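Local structure of heme oxygenase (Chlamydomonas reinhardtii, 4RAJ) at residues 100-105 with 174-179; 87-92 with 189-194; 66-71 with 94-99; 137-142 with 208-213. The protein probably oxidises heme to biliverdin, as heme oxygenases do, opening the porphyrin ring with release of iron and carbon monoxide. All blocks are in the same frame, centred on the assembly; numbering follows the deposited sequence.

Contact 1: 100-105 with 174-179; sequences KQDVQH and TAAFDY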
loop_
_atom_site.group_PDB
_atom_site.type_symbol
_atom_site.label_atom_id
_atom_site.label_comp_id
_atom_site.label_asym_id
_atom_site.label_seq_id
_atom_site.Cartn_x
_atom_site.Cartn_y
_atom_site.Cartn_z
ATOM N N LYS A 100 1.741 -0.175 -11.911
ATOM C CA LYS A 100 1.645 0.442 -13.227
ATOM C C LYS A 100 1.735 -0.621 -14.318
ATOM O O LYS A 100 1.002 -0.565 -15.294
ATOM C CB LYS A 100 2.735 1.497 -13.425
ATOM C CG LYS A 100 2.416 2.459 -14.566
ATOM C CD LYS A 100 3.618 3.312 -14.956
ATOM C CE LYS A 100 3.169 4.484 -15.817
ATOM N NZ LYS A 100 4.334 5.194 -16.414
ATOM N N GLN A 101 2.624 -1.598 -14.150
ATOM C CA GLN A 101 2.724 -2.693 -15.113
ATOM C C GLN A 101 1.398 -3.433 -15.278
ATOM O O GLN A 101 0.968 -3.726 -16.400
ATOM C CB GLN A 101 3.822 -3.680 -14.690
ATOM C CG GLN A 101 5.213 -3.177 -14.991
ATOM C CD GLN A 101 6.284 -3.981 -14.273
ATOM O OE1 GLN A 101 6.224 -5.212 -14.226
ATOM N NE2 GLN A 101 7.271 -3.287 -13.713
ATOM N N ASP A 102 0.755 -3.745 -14.161
ATOM C CA ASP A 102 -0.525 -4.450 -14.205
ATOM C C ASP A 102 -1.609 -3.607 -14.873
ATOM O O ASP A 102 -2.358 -4.096 -15.724
ATOM C CB ASP A 102 -0.970 -4.843 -12.798
ATOM C CG ASP A 102 -0.198 -6.023 -12.259
ATOM O OD1 ASP A 102 0.537 -6.681 -13.049
ATOM O OD2 ASP A 102 -0.340 -6.296 -11.043
ATOM N N VAL A 103 -1.696 -2.342 -14.491
ATOM C CA VAL A 103 -2.700 -1.465 -15.083
ATOM C C VAL A 103 -2.514 -1.354 -16.606
ATOM O O VAL A 103 -3.491 -1.417 -17.358
ATOM C CB VAL A 103 -2.663 -0.066 -14.425
ATOM C CG1 VAL A 103 -3.484 0.945 -15.221
ATOM C CG2 VAL A 103 -3.170 -0.159 -12.970
ATOM N N GLN A 104 -1.272 -1.191 -17.063
ATOM C CA GLN A 104 -1.041 -1.129 -18.507
ATOM C C GLN A 104 -1.369 -2.471 -19.152
ATOM O O GLN A 104 -1.966 -2.518 -20.238
ATOM C CB GLN A 104 0.396 -0.708 -18.815
ATOM C CG GLN A 104 0.669 0.745 -18.435
ATOM C CD GLN A 104 2.032 1.246 -18.926
ATOM O OE1 GLN A 104 2.945 1.501 -18.131
ATOM N NE2 GLN A 104 2.161 1.392 -20.233
ATOM N N HIS A 105 -1.022 -3.561 -18.476
ATOM C CA HIS A 105 -1.325 -4.888 -19.019
ATOM C C HIS A 105 -2.820 -5.103 -19.267
ATOM O O HIS A 105 -3.243 -5.525 -20.358
ATOM C CB HIS A 105 -0.820 -6.005 -18.099
ATOM C CG HIS A 105 -1.196 -7.371 -18.598
ATOM N ND1 HIS A 105 -2.170 -8.143 -18.007
ATOM C CD2 HIS A 105 -0.781 -8.055 -19.689
ATOM C CE1 HIS A 105 -2.317 -9.265 -18.695
ATOM N NE2 HIS A 105 -1.476 -9.241 -19.709
ATOM N N THR A 174 0.236 -9.973 -12.373
ATOM C CA THR A 174 0.225 -9.779 -10.921
ATOM C C THR A 174 1.480 -9.087 -10.432
ATOM O O THR A 174 1.960 -9.371 -9.329
ATOM C CB THR A 174 0.058 -11.123 -10.156
ATOM O OG1 THR A 174 1.197 -11.971 -10.374
ATOM C CG2 THR A 174 -1.226 -11.853 -10.601
ATOM N N ALA A 175 2.020 -8.176 -11.244
ATOM C CA ALA A 175 3.272 -7.506 -10.889
ATOM C C ALA A 175 3.130 -6.653 -9.622
ATOM O O ALA A 175 4.104 -6.451 -8.895
ATOM C CB ALA A 175 3.776 -6.651 -12.057
ATOM N N ALA A 176 1.917 -6.178 -9.355
ATOM C CA ALA A 176 1.635 -5.426 -8.128
ATOM C C ALA A 176 1.956 -6.249 -6.884
ATOM O O ALA A 176 2.304 -5.697 -5.836
ATOM C CB ALA A 176 0.170 -4.984 -8.096
ATOM N N PHE A 177 1.822 -7.569 -7.012
ATOM C CA PHE A 177 1.984 -8.503 -5.900
ATOM C C PHE A 177 3.227 -9.405 -6.026
ATOM O O PHE A 177 3.406 -10.330 -5.228
ATOM C CB PHE A 177 0.732 -9.377 -5.793
ATOM C CG PHE A 177 -0.546 -8.580 -5.741
ATOM C CD1 PHE A 177 -0.896 -7.895 -4.593
ATOM C CD2 PHE A 177 -1.386 -8.511 -6.845
ATOM C CE1 PHE A 177 -2.066 -7.153 -4.551
ATOM C CE2 PHE A 177 -2.559 -7.776 -6.806
ATOM C CZ PHE A 177 -2.900 -7.096 -5.663
ATOM N N ASP A 178 4.075 -9.139 -7.011
ATOM C CA ASP A 178 5.246 -9.989 -7.238
ATOM C C ASP A 178 6.497 -9.479 -6.512
ATOM O O ASP A 178 6.712 -8.269 -6.384
ATOM C CB ASP A 178 5.559 -10.107 -8.731
ATOM C CG ASP A 178 4.508 -10.899 -9.504
ATOM O OD1 ASP A 178 3.687 -11.638 -8.902
ATOM O OD2 ASP A 178 4.500 -10.766 -10.737
ATOM N N TYR A 179 7.321 -10.422 -6.060
ATOM C CA TYR A 179 8.590 -10.114 -5.408
ATOM C C TYR A 179 9.656 -11.012 -6.000
ATOM O O TYR A 179 10.018 -12.031 -5.418
ATOM C CB TYR A 179 8.489 -10.308 -3.888
ATOM C CG TYR A 179 7.499 -9.327 -3.276
ATOM C CD1 TYR A 179 6.130 -9.603 -3.285
ATOM C CD2 TYR A 179 7.926 -8.131 -2.715
ATOM C CE1 TYR A 179 5.204 -8.702 -2.756
ATOM C CE2 TYR A 179 7.006 -7.219 -2.172
ATOM C CZ TYR A 179 5.650 -7.517 -2.202
ATOM O OH TYR A 179 4.719 -6.634 -1.686
#

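Contact 2: 87-92 with 189-194; sequences DVLKGG and SAFKKQ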
loop_
_atom_site.group_PDB
_atom_site.type_symbol
_atom_site.label_atom_id
_atom_site.label_comp_id
_atom_site.label_asym_id
_atom_site.label_seq_id
_atom_site.Cartn_x
_atom_site.Cartn_y
_atom_site.Cartn_z
ATOM N N ASP A 87 17.932 0.864 3.000
ATOM C CA ASP A 87 18.170 -0.486 2.473
ATOM C C ASP A 87 16.896 -1.351 2.426
ATOM O O ASP A 87 16.687 -2.090 1.462
ATOM C CB ASP A 87 19.252 -1.196 3.285
ATOM C CG ASP A 87 20.628 -0.564 3.106
ATOM O OD1 ASP A 87 20.834 0.171 2.112
ATOM O OD2 ASP A 87 21.504 -0.811 3.960
ATOM N N VAL A 88 16.038 -1.241 3.439
ATOM C CA VAL A 88 14.824 -2.056 3.478
ATOM C C VAL A 88 13.730 -1.464 2.571
ATOM O O VAL A 88 12.877 -2.186 2.057
ATOM C CB VAL A 88 14.284 -2.229 4.938
ATOM C CG1 VAL A 88 15.307 -2.965 5.811
ATOM C CG2 VAL A 88 13.921 -0.897 5.572
ATOM N N LEU A 89 13.782 -0.157 2.335
ATOM C CA LEU A 89 12.801 0.490 1.459
ATOM C C LEU A 89 13.107 0.301 -0.022
ATOM O O LEU A 89 12.212 0.055 -0.833
ATOM C CB LEU A 89 12.724 1.994 1.758
ATOM C CG LEU A 89 12.114 2.420 3.084
ATOM C CD1 LEU A 89 12.286 3.929 3.285
ATOM C CD2 LEU A 89 10.647 2.050 3.121
ATOM N N LYS A 90 14.380 0.435 -0.372
ATOM C CA LYS A 90 14.778 0.489 -1.764
ATOM C C LYS A 90 15.231 -0.871 -2.279
ATOM O O LYS A 90 15.833 -0.952 -3.339
ATOM C CB LYS A 90 15.892 1.523 -1.951
ATOM C CG LYS A 90 15.548 2.910 -1.394
ATOM C CD LYS A 90 14.397 3.561 -2.146
ATOM C CE LYS A 90 14.714 3.722 -3.617
ATOM N NZ LYS A 90 13.663 4.511 -4.313
ATOM N N GLY A 91 14.931 -1.936 -1.540
ATOM C CA GLY A 91 15.425 -3.254 -1.914
ATOM C C GLY A 91 14.366 -4.214 -2.424
ATOM O O GLY A 91 14.572 -5.429 -2.431
ATOM N N GLY A 92 13.233 -3.673 -2.854
ATOM C CA GLY A 92 12.160 -4.481 -3.411
ATOM C C GLY A 92 10.777 -4.231 -2.825
ATOM O O GLY A 92 9.783 -4.743 -3.335
ATOM N N SER A 189 10.040 -9.075 7.120
ATOM C CA SER A 189 10.630 -9.295 8.440
ATOM C C SER A 189 11.742 -8.276 8.722
ATOM O O SER A 189 11.889 -7.807 9.853
ATOM C CB SER A 189 11.174 -10.718 8.573
ATOM O OG SER A 189 12.315 -10.903 7.757
ATOM N N ALA A 190 12.512 -7.931 7.691
ATOM C CA ALA A 190 13.588 -6.949 7.834
ATOM C C ALA A 190 13.039 -5.571 8.191
ATOM O O ALA A 190 13.595 -4.860 9.029
ATOM C CB ALA A 190 14.418 -6.872 6.554
ATOM N N PHE A 191 11.960 -5.174 7.530
ATOM C CA PHE A 191 11.353 -3.887 7.847
ATOM C C PHE A 191 10.790 -3.900 9.263
ATOM O O PHE A 191 10.972 -2.944 10.011
ATOM C CB PHE A 191 10.253 -3.518 6.858
ATOM C CG PHE A 191 9.662 -2.169 7.127
ATOM C CD1 PHE A 191 8.579 -2.023 7.990
ATOM C CD2 PHE A 191 10.238 -1.030 6.578
ATOM C CE1 PHE A 191 8.053 -0.765 8.273
ATOM C CE2 PHE A 191 9.721 0.233 6.864
ATOM C CZ PHE A 191 8.624 0.359 7.705
ATOM N N LYS A 192 10.094 -4.975 9.623
ATOM C CA LYS A 192 9.518 -5.076 10.962
ATOM C C LYS A 192 10.573 -4.947 12.048
ATOM O O LYS A 192 10.400 -4.211 13.011
ATOM C CB LYS A 192 8.790 -6.401 11.163
ATOM C CG LYS A 192 7.370 -6.432 10.704
ATOM C CD LYS A 192 6.643 -7.433 11.569
ATOM C CE LYS A 192 5.201 -7.574 11.174
ATOM N NZ LYS A 192 5.061 -8.689 10.201
ATOM N N LYS A 193 11.660 -5.687 11.892
ATOM C CA LYS A 193 12.736 -5.679 12.876
ATOM C C LYS A 193 13.308 -4.282 13.065
ATOM O O LYS A 193 13.468 -3.813 14.193
ATOM C CB LYS A 193 13.841 -6.650 12.455
ATOM C CG LYS A 193 15.030 -6.708 13.404
ATOM C CD LYS A 193 15.729 -8.059 13.298
ATOM C CE LYS A 193 17.012 -8.080 14.097
ATOM N NZ LYS A 193 17.962 -7.070 13.565
ATOM N N GLN A 194 13.600 -3.607 11.960
ATOM C CA GLN A 194 14.133 -2.257 12.050
ATOM C C GLN A 194 13.095 -1.258 12.557
ATOM O O GLN A 194 13.431 -0.367 13.329
ATOM C CB GLN A 194 14.669 -1.785 10.706
ATOM C CG GLN A 194 15.291 -0.401 10.788
ATOM C CD GLN A 194 16.121 -0.057 9.576
ATOM O OE1 GLN A 194 16.089 -0.760 8.565
ATOM N NE2 GLN A 194 16.882 1.027 9.672
HETATM O O HOH W 1 17.366 -0.412 6.060
#

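Contact 3: 66-71 with 94-99; sequences ALEAAL and YRAPGF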
loop_
_atom_site.group_PDB
_atom_site.type_symbol
_atom_site.label_atom_id
_atom_site.label_comp_id
_atom_site.label_asym_id
_atom_site.label_seq_id
_atom_site.Cartn_x
_atom_site.Cartn_y
_atom_site.Cartn_z
ATOM N N ALA A 66 2.149 8.034 -4.557
ATOM C CA ALA A 66 2.205 9.153 -3.618
ATOM C C ALA A 66 3.134 8.850 -2.440
ATOM O O ALA A 66 3.990 9.664 -2.093
ATOM C CB ALA A 66 0.804 9.492 -3.107
ATOM N N LEU A 67 2.930 7.693 -1.812
ATOM C CA LEU A 67 3.746 7.260 -0.681
ATOM C C LEU A 67 5.225 7.146 -1.064
ATOM O O LEU A 67 6.128 7.614 -0.346
ATOM C CB LEU A 67 3.221 5.920 -0.150
ATOM C CG LEU A 67 3.912 5.218 1.016
ATOM C CD1 LEU A 67 4.202 6.187 2.156
ATOM C CD2 LEU A 67 3.021 4.091 1.498
ATOM N N GLU A 68 5.491 6.535 -2.209
ATOM C CA GLU A 68 6.870 6.294 -2.588
ATOM C C GLU A 68 7.563 7.583 -3.052
ATOM O O GLU A 68 8.763 7.749 -2.849
ATOM C CB GLU A 68 6.921 5.178 -3.649
ATOM C CG GLU A 68 6.698 3.810 -2.978
ATOM C CD GLU A 68 6.286 2.686 -3.919
ATOM O OE1 GLU A 68 6.536 2.791 -5.136
ATOM O OE2 GLU A 68 5.721 1.688 -3.417
ATOM N N ALA A 69 6.805 8.513 -3.632
ATOM C CA ALA A 69 7.370 9.808 -4.003
ATOM C C ALA A 69 7.739 10.603 -2.747
ATOM O O ALA A 69 8.773 11.272 -2.694
ATOM C CB ALA A 69 6.397 10.594 -4.853
ATOM N N ALA A 70 6.887 10.520 -1.731
ATOM C CA ALA A 70 7.126 11.219 -0.475
ATOM C C ALA A 70 8.367 10.647 0.212
ATOM O O ALA A 70 9.208 11.398 0.715
ATOM C CB ALA A 70 5.904 11.114 0.444
ATOM N N LEU A 71 8.473 9.323 0.233
ATOM C CA LEU A 71 9.643 8.663 0.801
ATOM C C LEU A 71 10.916 9.027 0.043
ATOM O O LEU A 71 11.971 9.265 0.649
ATOM C CB LEU A 71 9.480 7.144 0.790
ATOM C CG LEU A 71 8.448 6.538 1.745
ATOM C CD1 LEU A 71 8.081 5.120 1.294
ATOM C CD2 LEU A 71 8.975 6.535 3.172
ATOM N N TYR A 94 9.036 -1.471 -2.788
ATOM C CA TYR A 94 8.235 -0.521 -3.559
ATOM C C TYR A 94 7.308 -1.237 -4.551
ATOM O O TYR A 94 7.705 -2.229 -5.174
ATOM C CB TYR A 94 9.131 0.462 -4.314
ATOM C CG TYR A 94 9.626 1.652 -3.505
ATOM C CD1 TYR A 94 9.667 1.622 -2.111
ATOM C CD2 TYR A 94 10.041 2.815 -4.148
ATOM C CE1 TYR A 94 10.126 2.728 -1.382
ATOM C CE2 TYR A 94 10.499 3.917 -3.432
ATOM C CZ TYR A 94 10.548 3.867 -2.052
ATOM O OH TYR A 94 11.009 4.976 -1.348
ATOM N N ARG A 95 6.102 -0.690 -4.711
ATOM C CA ARG A 95 5.015 -1.311 -5.455
ATOM C C ARG A 95 4.532 -0.517 -6.672
ATOM O O ARG A 95 3.872 -1.089 -7.531
ATOM C CB ARG A 95 3.784 -1.529 -4.541
ATOM C CG ARG A 95 3.971 -2.493 -3.374
ATOM C CD ARG A 95 4.175 -3.935 -3.894
ATOM N NE ARG A 95 5.588 -4.225 -4.134
ATOM C CZ ARG A 95 6.037 -5.257 -4.855
ATOM N NH1 ARG A 95 5.177 -6.099 -5.416
ATOM N NH2 ARG A 95 7.349 -5.443 -5.024
ATOM N N ALA A 96 4.786 0.789 -6.735
ATOM C CA ALA A 96 4.144 1.588 -7.807
ATOM C C ALA A 96 4.513 1.085 -9.228
ATOM O O ALA A 96 3.644 1.021 -10.106
ATOM C CB ALA A 96 4.478 3.076 -7.663
ATOM N N PRO A 97 5.784 0.704 -9.453
ATOM C CA PRO A 97 6.044 0.188 -10.804
ATOM C C PRO A 97 5.299 -1.110 -11.117
ATOM O O PRO A 97 4.829 -1.263 -12.245
ATOM C CB PRO A 97 7.556 -0.047 -10.805
ATOM C CG PRO A 97 8.079 0.923 -9.804
ATOM C CD PRO A 97 7.044 0.908 -8.708
ATOM N N GLY A 98 5.186 -2.013 -10.141
ATOM C CA GLY A 98 4.385 -3.219 -10.302
ATOM C C GLY A 98 2.906 -2.936 -10.585
ATOM O O GLY A 98 2.288 -3.555 -11.469
ATOM N N PHE A 99 2.325 -1.998 -9.845
ATOM C CA PHE A 99 0.940 -1.594 -10.120
ATOM C C PHE A 99 0.802 -1.018 -11.521
ATOM O O PHE A 99 -0.138 -1.315 -12.242
ATOM C CB PHE A 99 0.449 -0.551 -9.106
ATOM C CG PHE A 99 -0.105 -1.147 -7.835
ATOM C CD1 PHE A 99 0.745 -1.437 -6.776
ATOM C CD2 PHE A 99 -1.473 -1.397 -7.697
ATOM C CE1 PHE A 99 0.253 -1.970 -5.611
ATOM C CE2 PHE A 99 -1.973 -1.932 -6.543
ATOM C CZ PHE A 99 -1.108 -2.221 -5.490
#

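Contact 4: 137-142 with 208-213; sequences PALLLA and DQLLSE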
loop_
_atom_site.group_PDB
_atom_site.type_symbol
_atom_site.label_atom_id
_atom_site.label_comp_id
_atom_site.label_asym_id
_atom_site.label_seq_id
_atom_site.Cartn_x
_atom_site.Cartn_y
_atom_site.Cartn_z
ATOM N N PRO A 137 8.597 13.471 7.903
ATOM C CA PRO A 137 8.804 12.286 7.065
ATOM C C PRO A 137 8.858 10.976 7.842
ATOM O O PRO A 137 8.512 9.960 7.265
ATOM C CB PRO A 137 10.146 12.568 6.381
ATOM C CG PRO A 137 10.317 14.052 6.466
ATOM C CD PRO A 137 9.693 14.446 7.763
ATOM N N ALA A 138 9.263 10.977 9.108
ATOM C CA ALA A 138 9.281 9.724 9.862
ATOM C C ALA A 138 7.903 9.029 9.906
ATOM O O ALA A 138 7.833 7.793 9.952
ATOM C CB ALA A 138 9.794 9.970 11.286
ATOM N N LEU A 139 6.821 9.815 9.888
ATOM C CA LEU A 139 5.464 9.272 9.991
ATOM C C LEU A 139 5.074 8.469 8.740
ATOM O O LEU A 139 4.146 7.658 8.781
ATOM C CB LEU A 139 4.435 10.397 10.235
ATOM C CG LEU A 139 4.603 11.151 11.565
ATOM C CD1 LEU A 139 3.436 12.128 11.871
ATOM C CD2 LEU A 139 4.792 10.162 12.714
ATOM N N LEU A 140 5.785 8.705 7.642
ATOM C CA LEU A 140 5.623 7.904 6.426
ATOM C C LEU A 140 5.911 6.424 6.691
ATOM O O LEU A 140 5.358 5.534 6.024
ATOM C CB LEU A 140 6.554 8.419 5.320
ATOM C CG LEU A 140 6.236 9.781 4.700
ATOM C CD1 LEU A 140 7.365 10.224 3.728
ATOM C CD2 LEU A 140 4.876 9.734 4.011
ATOM N N LEU A 141 6.763 6.149 7.675
ATOM C CA LEU A 141 7.158 4.769 7.950
ATOM C C LEU A 141 6.002 3.958 8.521
ATOM O O LEU A 141 5.947 2.741 8.337
ATOM C CB LEU A 141 8.376 4.732 8.891
ATOM C CG LEU A 141 9.690 5.328 8.368
ATOM C CD1 LEU A 141 10.698 5.465 9.511
ATOM C CD2 LEU A 141 10.294 4.489 7.246
ATOM N N ALA A 142 5.056 4.636 9.180
ATOM C CA ALA A 142 3.846 3.988 9.652
ATOM C C ALA A 142 2.984 3.580 8.477
ATOM O O ALA A 142 2.300 2.556 8.531
ATOM C CB ALA A 142 3.060 4.919 10.596
ATOM N N ASP A 208 3.247 7.545 19.561
ATOM C CA ASP A 208 1.797 7.727 19.488
ATOM C C ASP A 208 1.354 8.178 18.095
ATOM O O ASP A 208 0.313 7.756 17.595
ATOM C CB ASP A 208 1.313 8.759 20.518
ATOM C CG ASP A 208 1.372 8.242 21.947
ATOM O OD1 ASP A 208 1.588 7.017 22.145
ATOM O OD2 ASP A 208 1.204 9.070 22.872
ATOM N N GLN A 209 2.132 9.059 17.482
ATOM C CA GLN A 209 1.821 9.521 16.134
ATOM C C GLN A 209 1.896 8.396 15.121
ATOM O O GLN A 209 1.115 8.357 14.183
ATOM C CB GLN A 209 2.769 10.630 15.707
ATOM C CG GLN A 209 2.446 11.994 16.267
ATOM C CD GLN A 209 3.373 13.054 15.725
ATOM O OE1 GLN A 209 4.589 12.895 15.752
ATOM N NE2 GLN A 209 2.805 14.135 15.212
ATOM N N LEU A 210 2.853 7.494 15.299
ATOM C CA LEU A 210 2.990 6.356 14.395
ATOM C C LEU A 210 1.782 5.439 14.504
ATOM O O LEU A 210 1.280 4.934 13.500
ATOM C CB LEU A 210 4.284 5.588 14.697
ATOM C CG LEU A 210 5.563 6.368 14.380
ATOM C CD1 LEU A 210 6.780 5.733 15.049
ATOM C CD2 LEU A 210 5.752 6.430 12.862
ATOM N N LEU A 211 1.312 5.226 15.726
ATOM C CA LEU A 211 0.056 4.508 15.953
ATOM C C LEU A 211 -1.082 5.201 15.205
ATOM O O LEU A 211 -1.838 4.553 14.482
ATOM C CB LEU A 211 -0.267 4.415 17.459
ATOM C CG LEU A 211 -1.624 3.806 17.846
ATOM C CD1 LEU A 211 -1.849 2.547 17.040
ATOM C CD2 LEU A 211 -1.678 3.485 19.332
ATOM N N SER A 212 -1.201 6.515 15.382
ATOM C CA SER A 212 -2.283 7.253 14.750
ATOM C C SER A 212 -2.210 7.154 13.230
ATOM O O SER A 212 -3.227 7.010 12.576
ATOM C CB SER A 212 -2.263 8.716 15.178
ATOM O OG SER A 212 -2.600 8.832 16.545
ATOM N N GLU A 213 -1.008 7.230 12.671
ATOM C CA GLU A 213 -0.877 7.211 11.225
ATOM C C GLU A 213 -1.162 5.819 10.657
ATOM O O GLU A 213 -1.684 5.703 9.557
ATOM C CB GLU A 213 0.509 7.701 10.807
ATOM C CG GLU A 213 0.663 9.214 10.997
ATOM C CD GLU A 213 -0.343 10.015 10.184
ATOM O OE1 GLU A 213 -0.597 9.661 9.006
ATOM O OE2 GLU A 213 -0.887 11.002 10.728
#

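Contact 1: 100-105 with 174-179
Asp102 of helix 96-107 uses its carboxylate to bind two successive backbone N-H groups, those of Ala175 and Ala176, in a loop turn. The loop makes its turn at Thr174-Phe177, which Phe177 N closes on Thr174 O, and the amides of its two middle residues face the helix. Asp102 answers them with one oxygen each, and the two oxygens are approached differently. Ala175 N binds OD1 at 2.8 Å on the syn lone pair, along a bent path with an angle of 146° at the hydrogen. Ala176 N binds OD2, also at 2.8 Å, in a straighter bond (167°), but it comes from well above the carboxylate plane. CB of Asp102 already points toward the loop, and with CG anti to the carbonyl carbon (chi1 -76°) both oxygens can meet the amides. Methyl groups pack around the two hydrogen bonds: Ala176 CB lies 3.3 Å from Asp102 OD2, and Ala175 CB rests 3.6 Å from Gln101 OE1, at the exposed margin of the contact. Within the loop, Thr174 OG1 donates to Asp178 OD1 at 2.9 Å, a side-chain bond that spans the turn and ends on the residue after it. The negative carboxylate would be expected to strengthen both N-H...O hydrogen bonds, since it sits where two N-H dipoles converge. Outward, Asp178 OD1 also forms a salt bridge with Lys159 of helix 155-165. Asp102 and Phe177 both touch Leu57, so helix 50-76 is met by helix and loop alike, while Thr174 and Phe177 pack on Lys159, and Phe177 also on Val158, of helix 155-165.

Contact 2: 87-92 with 189-194
Val88 sets both its methyl groups against one face of helix 184-200, where Ala190, Phe191 and Gln194 receive them. CG1 approaches Gln194 OE1 to 3.6 Å and Ala190 CB to 4.1 Å. The other branch, CG2, lies 3.8 Å from Phe191 CD2, with the valine side chain and the phenylalanine side chain crossing at about a right angle. Leu89 adds a looser touch, its CD2 standing 4.3 Å from Phe191 CE2. The torsion of Val88 (chi1 -62°) puts CG1 anti to the carbonyl carbon and CG2 between the backbone N and that carbon; in these positions both methyls border Gln194 OE1, CG1 reaching on to Ala190 and CG2 to Phe191. Beside this apolar patch runs a polar bridge. One water accepts the N-H of Val88 at 3.1 Å from its N and donates to Gln194 OE1 at 2.8 Å, so the oxygen that packs against the valine methyls is also reached by a hydrogen bond.

The second shell fixes these groups. Gln194 NE2 binds Lys84 O at the end of helix 80-84 and OE1 the water on Val88 N, which together fit one orientation of the amide. Phe191 meets the rings of Phe195 and Phe85 and, together with Leu89, touches Val144 of helix 140-151. What results is helix packing through alanine, phenylalanine and the amide of a glutamine: Ala190, Phe191 and Gln194, on one side of helix 184-200, receive a single valine from a short helix, within the all-helical heme oxygenase fold.

Contact 3: 66-71 with 94-99
Glu68 of helix 50-76 reaches over the ring of Tyr94 to the amides of Arg95, just before helix 96-107, and Ala96, its first residue. The first torsion (chi1 -76°) puts CG beside the backbone N and over the centre of the tyrosine ring, 3.5 Å from the centroid and almost on its normal, in a CH-pi contact. Beyond CG the extended chain carries the carboxylate on to the amides, stacked with its plane only 12° from that of the ring; the two side chains run antiparallel, each heading back toward the other's backbone. At its end the two oxygens divide the work: OE2 accepts Arg95 N at 2.7 Å in a nearly straight bond (174°), and OE1 accepts Ala96 N at 3.1 Å, both on the syn side. Farther along the ring, Leu71 CB touches Tyr94 OH at 3.4 Å, while that hydroxyl is hydrogen-bonded to Asp72. The side chain of Arg95, bent at chi2 and chi3, leads elsewhere, to the carbonyls of Ala176 and Asp178. OE2 has a further hydrogen bond with His148 NE2. A buried carboxylate is thus satisfied by three N-bearing partners, and the start of the helix would be expected to stabilise its negative charge.

Contact 4: 137-142 with 208-213
The ends of Leu139 and Leu210 meet across the contact, each among residues of the facing segment. The branched end of Leu139 enters between Gln209, Leu210 and Glu213: its CD2 is 3.6 Å from Gln209 CB and 3.9 Å from Leu210 CD2, while CD1 lies by the Gln209 amide, with NE2 at 3.9 Å. Nearer the backbone, Leu139 CB packs on Glu213 CG at 4.0 Å. In return, Leu210 leans its CD2 between Ala138 and Ala142, 3.8 Å from Ala138 O and 3.8 Å from Ala142 CB. The two leucines cross obliquely and touch CD2 to CD2. Ala142 permits the closest backbone approach, its CB lying 3.4 Å from Leu210 O, with Glu213 CB also near it. Glu213, bent at chi2 (-60°), keeps its CB and CG in the apolar layer and turns its carboxylate aside; OE1 is hydrogen-bonded to His143 and His128.

Leu210 further touches Trp198 and Leu139 touches Leu132, so helices 184-200 and 120-135 border the seam. Interlocking of this kind, where Leu139 of the segment leading into helix 140-151 sits among Gln209, Leu210 and Glu213 while Leu210 meets Ala138 O, Leu139 and Ala142 CB, is typical of helix packing in all-helical proteins. Here it joins helix 204-227 to helix 140-151, which probably corresponds to the distal helix of heme oxygenases; farther along, the same two helices supply Thr146, Gln147, Ala150, Phe218, Asn221 and Ile225 to a pocket holding a polyether molecule.

From the N terminus, contact 3 opens first, on helix 50-76, and closes the shortest loop at residues 94-99, where helix 96-107 starts. Contact 2 opens at 87-92, before that closure, and therefore crosses it. Contact 1 begins just afterwards on helix 96-107, in series with contact 3, and ties that helix to the loop 174-179, nested inside the loop that contact 2 completes on helix 184-200. Contact 4, joining helices 140-151 and 204-227, closes last; it crosses contacts 1 and 2 and follows contact 3 in series. Arg95 links contacts 1 and 3, Phe191 CZ packs on Leu141 O between contacts 2 and 4, and Leu140 packs on Leu71 between contacts 3 and 4. Contacts 1 and 4 lie on opposite sides of the chain's centre.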